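Local coordinates for protein AlyGC (Glaciecola chathamensis, PDB 5GKD) that cleaves alginate as a lyase of polysaccharide lyase family 6, probably by beta-elimination with the help of a bound calcium ion, at residues I166-F171 with V201-F206. Sequence-based numbering, arbitrary orientation.
Sequences IDHNYF and VENNYF
Asn-169 and Asn-204 stack across successive coils, each in the turn that joins two strands of its own coil, the asparagine stack of a right-handed parallel beta-helix as in the pectate lyase-like families. Their side chains point the same way, with amide planes 3° apart. Asn-204 OD1 takes two N-H groups from opposite faces of its plane: the backbone N of Asn-169 and its ND2, each 3.0 Å away. Asn-204 ND2 gives a straight bond to Ile-166 O at 3.0 Å, arriving above that carbonyl's plane, and a second one to Asn-228 OD1 of the next coil. On the other side, Asn-169 ND2 also reaches Phe-135 O, and Asn-169 OD1 takes the N-H of Asn-138, so the stack runs on into the coil before. An alanine in place of Asn-204 removes the acceptor shared by both N-H groups of Asn-169 and the donor to Ile-166 O and Asn-228, and would probably leave the turn less firmly fixed.

Parallel-strand backbone bonds flank the stack. Glu-202 N joins Ile-166 O before the turn; after it, Tyr-205 N donates to Asn-169 O and Phe-171 N to Tyr-205 O, the last at 2.9 Å.

Aromatic layers follow the same coil-to-coil repeat. Phe-171 and Phe-206 place CG anti to the carbonyl carbon, beside the backbone N, which sends both rings the same way; their planes are 17° apart but slid, so that Phe-171 CD2 sits over the rim of the Phe-206 face, 3.4 Å from CE2 of Phe-206. Phe-230 extends this pile.

At the outer part of the turn, where His-168 and Asn-203 are partly exposed, Asn-203 CB makes a CH-pi contact over the centre of one face of the His-168 ring, 4.0 Å from its centroid, and His-137 stacks with the same imidazole. An in-plane bond of 2.6 Å from His-168 ND1 to the anti lone pair of Asp-167 OD2 helps to fix the ring's rotation.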
ATOM      1  N   ILE A 166     -26.579   2.323 -29.072  1.00 17.08           N
ATOM      2  CA  ILE A 166     -25.831   1.310 -28.332  1.00 18.88           C
ATOM      3  C   ILE A 166     -26.697   0.060 -28.275  1.00 17.07           C
ATOM      4  O   ILE A 166     -27.675   0.012 -27.522  1.00 19.95           O
ATOM      5  CB  ILE A 166     -25.451   1.802 -26.930  1.00 17.45           C
ATOM      6  CG1 ILE A 166     -24.638   3.100 -27.040  1.00 18.59           C
ATOM      7  CG2 ILE A 166     -24.737   0.694 -26.143  1.00 16.76           C
ATOM      8  CD1 ILE A 166     -24.496   3.878 -25.747  1.00 16.89           C
ATOM      9  N   ASP A 167     -26.365  -0.947 -29.083  1.00 18.96           N
ATOM     10  CA  ASP A 167     -27.325  -2.015 -29.305  1.00 18.84           C
ATOM     11  C   ASP A 167     -26.631  -3.354 -29.461  1.00 19.92           C
ATOM     12  O   ASP A 167     -25.499  -3.433 -29.936  1.00 18.36           O
ATOM     13  CB  ASP A 167     -28.198  -1.741 -30.538  1.00 21.50           C
ATOM     14  CG  ASP A 167     -27.414  -1.773 -31.835  1.00 21.01           C
ATOM     15  OD1 ASP A 167     -26.822  -0.746 -32.182  1.00 22.17           O
ATOM     16  OD2 ASP A 167     -27.388  -2.823 -32.511  1.00 22.14           O
ATOM     17  N   HIS A 168     -27.339  -4.410 -29.054  1.00 18.59           N
ATOM     18  CA  HIS A 168     -26.912  -5.792 -29.265  1.00 18.15           C
ATOM     19  C   HIS A 168     -25.547  -6.086 -28.665  1.00 18.08           C
ATOM     20  O   HIS A 168     -24.818  -6.935 -29.172  1.00 20.10           O
ATOM     21  CB  HIS A 168     -26.903  -6.139 -30.755  1.00 21.63           C
ATOM     22  CG  HIS A 168     -28.254  -6.108 -31.386  1.00 19.37           C
ATOM     23  ND1 HIS A 168     -28.742  -5.000 -32.047  1.00 24.75           N
ATOM     24  CD2 HIS A 168     -29.233  -7.041 -31.438  1.00 20.42           C
ATOM     25  CE1 HIS A 168     -29.956  -5.261 -32.492  1.00 22.07           C
ATOM     26  NE2 HIS A 168     -30.276  -6.490 -32.131  1.00 22.78           N
ATOM     27  N   ASN A 169     -25.171  -5.400 -27.599  1.00 18.21           N
ATOM     28  CA  ASN A 169     -23.901  -5.668 -26.948  1.00 16.19           C
ATOM     29  C   ASN A 169     -24.083  -6.695 -25.841  1.00 21.97           C
ATOM     30  O   ASN A 169     -25.151  -6.796 -25.221  1.00 20.63           O
ATOM     31  CB  ASN A 169     -23.306  -4.390 -26.376  1.00 16.63           C
ATOM     32  CG  ASN A 169     -22.968  -3.387 -27.457  1.00 18.26           C
ATOM     33  OD1 ASN A 169     -22.067  -3.621 -28.256  1.00 18.65           O
ATOM     34  ND2 ASN A 169     -23.691  -2.271 -27.493  1.00 14.59           N
ATOM     35  N   TYR A 170     -23.046  -7.493 -25.623  1.00 20.00           N
ATOM     36  CA  TYR A 170     -22.975  -8.380 -24.469  1.00 16.46           C
ATOM     37  C   TYR A 170     -22.159  -7.671 -23.408  1.00 16.44           C
ATOM     38  O   TYR A 170     -20.939  -7.531 -23.541  1.00 18.06           O
ATOM     39  CB  TYR A 170     -22.362  -9.729 -24.821  1.00 17.03           C
ATOM     40  CG  TYR A 170     -22.182 -10.667 -23.626  1.00 17.72           C
ATOM     41  CD1 TYR A 170     -23.277 -11.127 -22.899  1.00 16.12           C
ATOM     42  CD2 TYR A 170     -20.917 -11.108 -23.253  1.00 14.17           C
ATOM     43  CE1 TYR A 170     -23.116 -11.989 -21.821  1.00 17.32           C
ATOM     44  CE2 TYR A 170     -20.741 -11.961 -22.190  1.00 16.61           C
ATOM     45  CZ  TYR A 170     -21.839 -12.393 -21.465  1.00 18.94           C
ATOM     46  OH  TYR A 170     -21.647 -13.238 -20.402  1.00 18.98           O
ATOM     47  N   PHE A 171     -22.837  -7.196 -22.374  1.00 17.11           N
ATOM     48  CA  PHE A 171     -22.166  -6.706 -21.180  1.00 15.93           C
ATOM     49  C   PHE A 171     -22.079  -7.889 -20.229  1.00 19.77           C
ATOM     50  O   PHE A 171     -23.030  -8.193 -19.496  1.00 17.98           O
ATOM     51  CB  PHE A 171     -22.906  -5.519 -20.578  1.00 15.32           C
ATOM     52  CG  PHE A 171     -22.910  -4.290 -21.464  1.00 15.22           C
ATOM     53  CD1 PHE A 171     -21.780  -3.508 -21.594  1.00 18.87           C
ATOM     54  CD2 PHE A 171     -24.051  -3.914 -22.154  1.00 16.60           C
ATOM     55  CE1 PHE A 171     -21.779  -2.373 -22.411  1.00 17.21           C
ATOM     56  CE2 PHE A 171     -24.049  -2.776 -22.971  1.00 19.26           C
ATOM     57  CZ  PHE A 171     -22.913  -2.016 -23.096  1.00 15.90           C
ATOM     58  N   VAL A 201     -30.375   3.167 -26.276  1.00 18.67           N
ATOM     59  CA  VAL A 201     -29.752   2.004 -25.663  1.00 18.18           C
ATOM     60  C   VAL A 201     -30.746   0.858 -25.747  1.00 19.51           C
ATOM     61  O   VAL A 201     -31.681   0.795 -24.945  1.00 20.82           O
ATOM     62  CB  VAL A 201     -29.348   2.252 -24.205  1.00 16.66           C
ATOM     63  CG1 VAL A 201     -28.659   1.004 -23.625  1.00 12.12           C
ATOM     64  CG2 VAL A 201     -28.472   3.482 -24.083  1.00 16.89           C
ATOM     65  N   GLU A 202     -30.524  -0.071 -26.670  1.00 18.31           N
ATOM     66  CA  GLU A 202     -31.530  -1.072 -27.005  1.00 20.47           C
ATOM     67  C   GLU A 202     -30.926  -2.445 -27.266  1.00 18.95           C
ATOM     68  O   GLU A 202     -29.846  -2.576 -27.837  1.00 21.34           O
ATOM     69  CB  GLU A 202     -32.333  -0.637 -28.230  1.00 22.46           C
ATOM     70  CG  GLU A 202     -31.486  -0.400 -29.446  1.00 26.15           C
ATOM     71  CD  GLU A 202     -32.310  -0.232 -30.675  1.00 34.70           C
ATOM     72  OE1 GLU A 202     -31.748  -0.335 -31.784  1.00 35.47           O
ATOM     73  OE2 GLU A 202     -33.528   0.004 -30.527  1.00 40.82           O
ATOM     74  N   ASN A 203     -31.667  -3.472 -26.872  1.00 20.66           N
ATOM     75  CA  ASN A 203     -31.342  -4.860 -27.209  1.00 21.06           C
ATOM     76  C   ASN A 203     -29.953  -5.276 -26.739  1.00 21.12           C
ATOM     77  O   ASN A 203     -29.294  -6.096 -27.378  1.00 23.12           O
ATOM     78  CB  ASN A 203     -31.499  -5.111 -28.710  1.00 20.65           C
ATOM     79  CG  ASN A 203     -32.959  -5.202 -29.124  1.00 26.53           C
ATOM     80  OD1 ASN A 203     -33.452  -4.390 -29.898  1.00 31.66           O
ATOM     81  ND2 ASN A 203     -33.665  -6.172 -28.568  1.00 26.26           N
ATOM     82  N   ASN A 204     -29.502  -4.747 -25.613  1.00 18.89           N
ATOM     83  CA  ASN A 204     -28.287  -5.232 -24.983  1.00 18.33           C
ATOM     84  C   ASN A 204     -28.629  -6.255 -23.908  1.00 18.32           C
ATOM     85  O   ASN A 204     -29.733  -6.280 -23.367  1.00 19.15           O
ATOM     86  CB  ASN A 204     -27.488  -4.086 -24.368  1.00 16.44           C
ATOM     87  CG  ASN A 204     -27.233  -2.987 -25.347  1.00 18.12           C
ATOM     88  OD1 ASN A 204     -26.313  -3.074 -26.165  1.00 19.59           O
ATOM     89  ND2 ASN A 204     -28.053  -1.947 -25.292  1.00 15.25           N
ATOM     90  N   TYR A 205     -27.655  -7.095 -23.603  1.00 18.40           N
ATOM     91  CA  TYR A 205     -27.778  -8.131 -22.591  1.00 17.73           C
ATOM     92  C   TYR A 205     -26.771  -7.816 -21.496  1.00 18.39           C
ATOM     93  O   TYR A 205     -25.559  -7.771 -21.755  1.00 17.40           O
ATOM     94  CB  TYR A 205     -27.527  -9.506 -23.207  1.00 17.12           C
ATOM     95  CG  TYR A 205     -28.050 -10.646 -22.388  1.00 19.52           C
ATOM     96  CD1 TYR A 205     -27.310 -11.156 -21.348  1.00 17.70           C
ATOM     97  CD2 TYR A 205     -29.303 -11.206 -22.646  1.00 21.37           C
ATOM     98  CE1 TYR A 205     -27.767 -12.186 -20.596  1.00 20.78           C
ATOM     99  CE2 TYR A 205     -29.774 -12.250 -21.898  1.00 16.92           C
ATOM    100  CZ  TYR A 205     -29.001 -12.733 -20.865  1.00 21.82           C
ATOM    101  OH  TYR A 205     -29.431 -13.760 -20.067  1.00 23.65           O
ATOM    102  N   PHE A 206     -27.272  -7.556 -20.297  1.00 15.70           N
ATOM    103  CA  PHE A 206     -26.455  -7.301 -19.122  1.00 16.13           C
ATOM    104  C   PHE A 206     -26.463  -8.561 -18.251  1.00 17.86           C
ATOM    105  O   PHE A 206     -27.469  -8.879 -17.601  1.00 20.38           O
ATOM    106  CB  PHE A 206     -26.974  -6.100 -18.343  1.00 15.34           C
ATOM    107  CG  PHE A 206     -26.949  -4.805 -19.107  1.00 16.14           C
ATOM    108  CD1 PHE A 206     -27.938  -4.505 -20.016  1.00 16.09           C
ATOM    109  CD2 PHE A 206     -25.939  -3.875 -18.895  1.00 14.63           C
ATOM    110  CE1 PHE A 206     -27.932  -3.293 -20.718  1.00 17.55           C
ATOM    111  CE2 PHE A 206     -25.937  -2.663 -19.593  1.00 15.60           C
ATOM    112  CZ  PHE A 206     -26.927  -2.379 -20.503  1.00 15.48           C
TER